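Side-chain contact in enoyl-CoA hydratase/isomerase (Pseudomonas aeruginosa, PDB 3LAO), which probably hydrates the double bond of an enoyl-CoA thioester, perhaps one in the side chain of a steroid, as a member of the crotonase-like family: residues Ala208-Pro212 and Leu213-Ala217. Numbering follows the deposited sequence.
Sequences ARAAP and LAVRA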
loop_
_atom_site.group_PDB
_atom_site.type_symbol
_atom_site.label_atom_id
_atom_site.label_comp_id
_atom_site.label_asym_id
_atom_site.label_seq_id
_atom_site.Cartn_x
_atom_site.Cartn_y
_atom_site.Cartn_z
ATOM N N ALA B 208 5.773 -15.148 -19.828
ATOM C CA ALA B 208 6.855 -15.738 -20.614
ATOM C C ALA B 208 7.016 -15.163 -22.045
ATOM O O ALA B 208 8.030 -15.406 -22.669
ATOM C CB ALA B 208 6.748 -17.297 -20.656
ATOM N N ARG B 209 6.036 -14.424 -22.559
ATOM C CA ARG B 209 6.226 -13.812 -23.861
ATOM C C ARG B 209 6.925 -12.463 -23.748
ATOM O O ARG B 209 7.503 -11.969 -24.725
ATOM C CB ARG B 209 4.935 -13.747 -24.692
ATOM C CG ARG B 209 4.739 -15.017 -25.552
ATOM C CD ARG B 209 4.268 -14.706 -26.987
ATOM N NE ARG B 209 5.213 -13.867 -27.721
ATOM C CZ ARG B 209 4.935 -12.651 -28.183
ATOM N NH1 ARG B 209 3.733 -12.125 -27.992
ATOM N NH2 ARG B 209 5.858 -11.962 -28.843
ATOM N N ALA B 210 6.911 -11.895 -22.545
ATOM C CA ALA B 210 7.649 -10.659 -22.301
ATOM C C ALA B 210 9.175 -10.872 -22.487
ATOM O O ALA B 210 9.668 -11.986 -22.447
ATOM C CB ALA B 210 7.336 -10.139 -20.903
ATOM N N ALA B 211 9.917 -9.799 -22.701
ATOM C CA ALA B 211 11.371 -9.884 -22.717
ATOM C C ALA B 211 11.952 -10.178 -21.327
ATOM O O ALA B 211 11.719 -9.416 -20.360
ATOM C CB ALA B 211 11.972 -8.559 -23.285
ATOM N N PRO B 212 12.739 -11.261 -21.219
ATOM C CA PRO B 212 13.207 -11.737 -19.898
ATOM C C PRO B 212 14.062 -10.711 -19.167
ATOM O O PRO B 212 13.867 -10.504 -17.974
ATOM C CB PRO B 212 14.009 -13.015 -20.228
ATOM C CG PRO B 212 13.491 -13.436 -21.595
ATOM C CD PRO B 212 13.150 -12.150 -22.318
ATOM N N LEU B 213 14.985 -10.058 -19.856
ATOM C CA LEU B 213 15.750 -9.005 -19.201
ATOM C C LEU B 213 14.855 -7.870 -18.669
ATOM O O LEU B 213 15.083 -7.286 -17.585
ATOM C CB LEU B 213 16.775 -8.426 -20.153
ATOM C CG LEU B 213 18.013 -9.274 -20.395
ATOM C CD1 LEU B 213 18.937 -8.427 -21.216
ATOM C CD2 LEU B 213 18.658 -9.643 -19.080
ATOM N N ALA B 214 13.838 -7.539 -19.436
ATOM C CA ALA B 214 12.987 -6.442 -19.016
ATOM C C ALA B 214 12.121 -6.904 -17.822
ATOM O O ALA B 214 11.950 -6.150 -16.874
ATOM C CB ALA B 214 12.144 -5.914 -20.201
ATOM N N VAL B 215 11.633 -8.153 -17.857
ATOM C CA VAL B 215 10.855 -8.723 -16.767
ATOM C C VAL B 215 11.706 -8.719 -15.473
ATOM O O VAL B 215 11.301 -8.176 -14.423
ATOM C CB VAL B 215 10.308 -10.146 -17.092
ATOM C CG1 VAL B 215 9.939 -10.907 -15.799
ATOM C CG2 VAL B 215 9.127 -10.088 -18.032
ATOM N N ARG B 216 12.910 -9.266 -15.585
ATOM C CA ARG B 216 13.830 -9.296 -14.461
ATOM C C ARG B 216 14.074 -7.921 -13.859
ATOM O O ARG B 216 14.056 -7.780 -12.642
ATOM C CB ARG B 216 15.147 -9.979 -14.840
ATOM C CG ARG B 216 14.990 -11.525 -14.996
ATOM C CD ARG B 216 16.310 -12.319 -14.931
ATOM N NE ARG B 216 17.012 -12.409 -16.217
ATOM C CZ ARG B 216 16.875 -13.394 -17.111
ATOM N NH1 ARG B 216 17.568 -13.360 -18.248
ATOM N NH2 ARG B 216 16.042 -14.406 -16.882
ATOM N N ALA B 217 14.304 -6.914 -14.699
ATOM C CA ALA B 217 14.580 -5.570 -14.204
ATOM C C ALA B 217 13.308 -4.925 -13.605
ATOM O O ALA B 217 13.382 -4.158 -12.655
ATOM C CB ALA B 217 15.126 -4.725 -15.303
#
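V215 reaches back over the start of its own helix to meet A210: its CG2 comes to 3.4 Å from A210 CB, a tight methyl-to-methyl touch. The valine torsion explains this, since CG1 lies anti to the backbone N (chi1 160°) and CG2 is left beside that N, on the side of the incoming chain. The same CG2 sits 3.5 Å from A211 O. A looser apolar pair follows at the N-cap, where A211 CB and A214 CB stand 4.1 Å apart.

Two backbone bonds open the helix. V215 N donates to A211 O at 2.8 Å. R216 N does the same to P212 O, with an almost straight N-H...O angle of 173°. P212 follows the N-cap, in the first turn, where a backbone N-H has no i-4 carbonyl of the helix to meet, and a ring nitrogen without hydrogen costs nothing. The chain here links helix 196-209 to helix 212-222 in the C-terminal helical part of the crotonase fold, which packs against a neighbouring subunit of the trimer: A210 rests on L171 of that subunit, A211 on L144 and A214 on G146.

R216 bends at chi3 (-85°) and folds its side chain back along P212. R216 CG lies 3.3 Å from P212 O, which sits above one guanidinium face, offset toward the rim, while R216 NH1 approaches P212 CB at 4.1 Å.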